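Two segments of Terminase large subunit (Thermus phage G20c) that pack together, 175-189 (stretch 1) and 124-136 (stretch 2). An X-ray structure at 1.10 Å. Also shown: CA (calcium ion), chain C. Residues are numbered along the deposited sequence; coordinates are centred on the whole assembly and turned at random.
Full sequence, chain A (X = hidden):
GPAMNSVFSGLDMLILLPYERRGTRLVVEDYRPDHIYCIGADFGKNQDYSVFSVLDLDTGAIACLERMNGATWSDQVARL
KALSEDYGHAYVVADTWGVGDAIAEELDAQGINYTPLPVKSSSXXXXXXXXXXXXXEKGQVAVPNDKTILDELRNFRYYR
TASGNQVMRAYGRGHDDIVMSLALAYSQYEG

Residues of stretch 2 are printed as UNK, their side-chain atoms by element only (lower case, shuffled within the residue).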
# COMPACT_ATOMS: atom_id res chain seq x y z
N HIS A 175 -12.71 2.70 -3.68
CA HIS A 175 -11.81 1.77 -3.03
C HIS A 175 -10.65 2.53 -2.42
O HIS A 175 -10.34 3.65 -2.84
CB HIS A 175 -11.25 0.76 -4.04
CG HIS A 175 -12.25 0.21 -5.00
ND1 HIS A 175 -13.41 -0.42 -4.59
CD2 HIS A 175 -12.27 0.19 -6.35
CE1 HIS A 175 -14.10 -0.80 -5.65
NE2 HIS A 175 -13.42 -0.44 -6.73
N ASP A 176 -9.96 1.90 -1.47
CA ASP A 176 -8.77 2.51 -0.87
C ASP A 176 -7.60 1.54 -0.70
O ASP A 176 -6.67 1.85 0.04
CB ASP A 176 -9.12 3.18 0.47
CG ASP A 176 -9.52 2.19 1.54
OD1 ASP A 176 -9.50 0.98 1.29
OD2 ASP A 176 -9.84 2.65 2.66
N ASP A 177 -7.62 0.42 -1.42
CA ASP A 177 -6.59 -0.62 -1.21
C ASP A 177 -5.21 -0.11 -1.60
O ASP A 177 -4.22 -0.48 -0.98
CB ASP A 177 -6.89 -1.89 -2.01
CG ASP A 177 -8.34 -2.27 -1.99
OD1 ASP A 177 -9.08 -1.82 -2.89
OD2 ASP A 177 -8.76 -3.00 -1.07
N ILE A 178 -5.16 0.70 -2.66
CA ILE A 178 -3.88 1.26 -3.11
C ILE A 178 -3.38 2.29 -2.09
O ILE A 178 -2.21 2.28 -1.69
CB ILE A 178 -3.98 1.94 -4.49
CG1 ILE A 178 -4.42 0.93 -5.57
CG2 ILE A 178 -2.66 2.62 -4.87
CD1 ILE A 178 -4.82 1.58 -6.87
N VAL A 179 -4.28 3.14 -1.64
CA VAL A 179 -3.95 4.16 -0.64
C VAL A 179 -3.34 3.52 0.60
O VAL A 179 -2.29 3.93 1.09
CB VAL A 179 -5.19 5.01 -0.25
CG1 VAL A 179 -4.83 6.02 0.83
CG2 VAL A 179 -5.75 5.73 -1.48
N MET A 180 -4.02 2.49 1.09
CA MET A 180 -3.59 1.82 2.30
C MET A 180 -2.27 1.06 2.12
O MET A 180 -1.42 1.13 3.00
CB MET A 180 -4.69 0.91 2.84
CG MET A 180 -5.92 1.67 3.37
SD MET A 180 -5.55 3.06 4.46
CE MET A 180 -4.54 2.30 5.73
N SER A 181 -2.11 0.38 0.99
CA SER A 181 -0.85 -0.31 0.69
C SER A 181 0.32 0.68 0.66
O SER A 181 1.37 0.42 1.25
CB SER A 181 -0.98 -1.06 -0.63
OG SER A 181 0.26 -1.63 -1.00
N LEU A 182 0.12 1.80 0.00
CA LEU A 182 1.15 2.85 -0.02
C LEU A 182 1.45 3.39 1.37
O LEU A 182 2.61 3.58 1.72
CB LEU A 182 0.75 3.99 -0.96
CG LEU A 182 0.71 3.67 -2.44
CD1 LEU A 182 0.05 4.83 -3.17
CD2 LEU A 182 2.09 3.37 -3.02
N ALA A 183 0.42 3.61 2.17
CA ALA A 183 0.61 4.12 3.53
C ALA A 183 1.36 3.11 4.41
O ALA A 183 2.23 3.49 5.19
CB ALA A 183 -0.73 4.47 4.15
N LEU A 184 1.04 1.82 4.25
CA LEU A 184 1.76 0.75 4.96
C LEU A 184 3.23 0.75 4.59
O LEU A 184 4.08 0.65 5.48
CB LEU A 184 1.12 -0.60 4.68
CG LEU A 184 -0.25 -0.80 5.35
CD1 LEU A 184 -1.00 -1.92 4.67
CD2 LEU A 184 -0.11 -1.07 6.85
N ALA A 185 3.55 0.88 3.31
CA ALA A 185 4.95 0.94 2.87
C ALA A 185 5.66 2.14 3.46
O ALA A 185 6.72 2.01 4.09
CB ALA A 185 5.02 0.97 1.35
N TYR A 186 5.08 3.32 3.25
CA TYR A 186 5.70 4.56 3.69
C TYR A 186 5.76 4.77 5.20
O TYR A 186 6.50 5.62 5.67
CB TYR A 186 5.06 5.77 2.99
CG TYR A 186 5.62 6.00 1.60
CD1 TYR A 186 6.85 6.64 1.42
CD2 TYR A 186 4.97 5.52 0.47
CE1 TYR A 186 7.38 6.82 0.16
CE2 TYR A 186 5.48 5.71 -0.80
CZ TYR A 186 6.70 6.35 -0.96
OH TYR A 186 7.19 6.52 -2.24
N SER A 187 5.02 3.97 5.97
CA SER A 187 5.16 3.96 7.42
C SER A 187 6.58 3.64 7.88
O SER A 187 6.95 3.95 9.01
CB SER A 187 4.20 2.95 8.07
OG SER A 187 4.65 1.62 7.86
N GLN A 188 7.36 3.00 7.01
CA GLN A 188 8.73 2.60 7.30
C GLN A 188 9.78 3.59 6.83
O GLN A 188 10.96 3.41 7.13
CB GLN A 188 9.01 1.28 6.62
CG GLN A 188 7.99 0.20 6.88
CD GLN A 188 7.91 -0.19 8.34
OE1 GLN A 188 8.86 -0.76 8.88
NE2 GLN A 188 6.80 0.11 8.99
N TYR A 189 9.38 4.61 6.08
CA TYR A 189 10.34 5.48 5.42
C TYR A 189 10.75 6.62 6.34
O TYR A 189 9.91 7.29 6.91
CB TYR A 189 9.76 6.00 4.11
CG TYR A 189 10.74 6.84 3.32
CD1 TYR A 189 11.93 6.29 2.85
CD2 TYR A 189 10.48 8.17 3.04
CE1 TYR A 189 12.84 7.06 2.13
CE2 TYR A 189 11.38 8.94 2.31
CZ TYR A 189 12.56 8.38 1.86
OH TYR A 189 13.45 9.14 1.14
N UNK A 124 -5.34 4.38 14.14
CA UNK A 124 -4.19 3.77 13.45
C UNK A 124 -4.16 4.21 11.99
O UNK A 124 -3.11 4.57 11.45
c UNK A 124 -4.05 1.78 14.98
c UNK A 124 -4.24 2.23 13.53
c UNK A 124 -3.20 1.57 12.63
N UNK A 125 -5.32 4.18 11.35
CA UNK A 125 -5.44 4.61 9.96
C UNK A 125 -4.98 6.05 9.80
O UNK A 125 -4.26 6.37 8.85
c UNK A 125 -8.46 2.85 7.19
n UNK A 125 -9.80 2.36 6.80
c UNK A 125 -7.10 4.80 8.01
c UNK A 125 -6.88 4.44 9.47
c UNK A 125 -8.46 4.33 7.53
N UNK A 126 -5.39 6.92 10.72
CA UNK A 126 -5.05 8.34 10.62
C UNK A 126 -3.55 8.59 10.77
O UNK A 126 -3.00 9.44 10.08
c UNK A 126 -8.33 9.45 12.28
c UNK A 126 -5.88 9.17 11.61
o UNK A 126 -7.98 9.93 13.39
o UNK A 126 -9.49 9.07 12.04
c UNK A 126 -7.32 9.32 11.15
N UNK A 127 -2.89 7.80 11.62
CA UNK A 127 -1.45 7.91 11.79
C UNK A 127 -0.69 7.51 10.51
O UNK A 127 0.23 8.20 10.07
o UNK A 127 1.22 7.48 15.68
c UNK A 127 0.39 7.31 13.45
c UNK A 127 -1.02 7.03 12.95
n UNK A 127 0.08 5.62 15.16
c UNK A 127 0.61 6.80 14.86
N UNK A 128 -1.11 6.40 9.92
CA UNK A 128 -0.57 5.93 8.63
C UNK A 128 -0.79 6.94 7.51
O UNK A 128 0.15 7.28 6.76
c UNK A 128 -0.78 3.38 9.04
c UNK A 128 -1.68 2.19 8.76
c UNK A 128 -1.22 4.60 8.24
c UNK A 128 0.67 3.03 8.71
N UNK A 129 -2.01 7.41 7.38
CA UNK A 129 -2.36 8.34 6.30
C UNK A 129 -1.70 9.71 6.47
O UNK A 129 -1.18 10.27 5.50
c UNK A 129 -4.51 7.15 5.70
c UNK A 129 -4.14 6.68 4.31
c UNK A 129 -3.88 8.48 6.17
c UNK A 129 -4.24 9.63 5.23
N UNK A 130 -1.71 10.24 7.69
CA UNK A 130 -1.06 11.53 7.95
C UNK A 130 0.44 11.46 7.64
O UNK A 130 0.99 12.39 7.07
c UNK A 130 -1.30 12.01 9.38
o UNK A 130 -0.74 11.15 10.33
N UNK A 131 1.09 10.34 7.97
CA UNK A 131 2.47 10.16 7.61
C UNK A 131 2.66 10.19 6.09
O UNK A 131 3.55 10.89 5.59
o UNK A 131 5.31 9.38 8.31
n UNK A 131 4.74 7.60 7.06
c UNK A 131 3.00 8.85 8.19
c UNK A 131 4.45 8.62 7.86
N UNK A 132 1.84 9.45 5.36
CA UNK A 132 1.93 9.43 3.90
C UNK A 132 1.70 10.83 3.32
O UNK A 132 2.43 11.28 2.44
c UNK A 132 2.21 7.89 1.20
c UNK A 132 0.88 8.32 1.78
c UNK A 132 -0.20 7.35 1.34
c UNK A 132 0.95 8.42 3.31
N UNK A 133 0.68 11.51 3.83
CA UNK A 133 0.34 12.85 3.35
C UNK A 133 1.45 13.86 3.57
O UNK A 133 1.73 14.68 2.69
c UNK A 133 -0.92 13.35 4.02
N UNK A 134 2.10 13.80 4.73
CA UNK A 134 3.19 14.71 5.04
C UNK A 134 4.40 14.46 4.15
O UNK A 134 4.98 15.40 3.61
c UNK A 134 4.47 16.93 6.80
c UNK A 134 4.79 15.45 6.97
c UNK A 134 3.60 14.59 6.51
c UNK A 134 5.15 15.13 8.40
N UNK A 135 4.79 13.20 4.03
CA UNK A 135 5.88 12.83 3.12
C UNK A 135 5.57 13.26 1.68
O UNK A 135 6.46 13.69 0.94
c UNK A 135 6.12 11.32 3.15
c UNK A 135 6.78 10.80 4.42
c UNK A 135 8.24 11.23 4.52
c UNK A 135 6.66 9.28 4.48
N UNK A 136 4.30 13.17 1.30
CA UNK A 136 3.90 13.55 -0.05
C UNK A 136 4.07 15.05 -0.28
O UNK A 136 4.66 15.46 -1.29
s UNK A 136 0.32 12.92 -2.10
c UNK A 136 2.07 13.25 -1.79
c UNK A 136 0.20 11.21 -1.57
c UNK A 136 2.45 13.16 -0.32
CA CA C . -7.95 -4.96 0.09
O HOH W 1 -10.22 4.17 4.71
O HOH W 2 2.57 6.09 6.10
O HOH W 3 -9.06 -4.06 1.92

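Position 124 has three side-chain carbons, one carrying the other two. Nothing on stretch 1 is in reach. It is Val124.

Position 125 has four carbons in a row ending in nitrogen. The chain runs past the sulfur of Met180, and its nitrogen lies near Asp176. It is Lys125. Lys125 CE is 4.0 Å from Met180 SD. Lys125 NZ is 4.2 Å from Asp176 OD2, beyond a salt bridge, but water 1 links the two charged groups.

Position 126 has three carbons, the third carrying two oxygens. This carboxylate is out of reach of stretch 1. It is Glu126.

Position 127 also has three carbons, but the third carries one oxygen and one nitrogen. It is exposed and out of reach of stretch 1. It is Gln127.

Position 128 has four carbons forked at the second. They touch Met180, Ala183, Leu184 and Ser187. It is Leu128. Its CD2 is 3.6 Å from Ser187 CB.

Position 129 has four carbons forked at the first, with one arm two carbons long. The long arm reaches Val179, Met180 and Ala183. It is Ile129. Ile129 CD1 is 3.6 Å from Val179 CG1.

Position 130 has one carbon and one oxygen, out of reach of stretch 1. It is Ser130.

Position 131 has two carbons, the second carrying one oxygen and one nitrogen. The nitrogen approaches the carbonyl of Tyr186. It is Asn131. Asn131 ND2 gives a weak hydrogen bond to Tyr186 O at 3.0 Å.

Position 132 has four carbons forked at the second. They sit among Val179, Leu182, Ala183 and Tyr186, a knob in a hole. It is Leu132. Leu132 CD1 is 3.7 Å from Tyr186 CD2.

Position 133 has a single carbon and no contact with stretch 1. It is Ala133.

Position 134 has four carbons forked at the second, exposed and out of reach. It is Leu134.

Position 135 has the same fork but points toward stretch 1. It touches Tyr186 and Tyr189. It is Leu135. Leu135 CD2 is 4.1 Å from Tyr189 CD2, at the edge of that ring.

Position 136 is unbranched: two carbons, sulfur, one carbon. It makes no contact with stretch 1. It is Met136.

The two helices cross at 79°, with axes 8.6 Å apart at closest approach. Ala183 lies near the crossing, where its CB is 4.1 Å from CB of Leu128. Apolar side chains make most of the contacts. Water 2 adds a polar link, donating to Leu128 O and Ala183 O and accepting from Asn131 ND2.

Stretch 2 (124-136) VKEQLISNLALLM
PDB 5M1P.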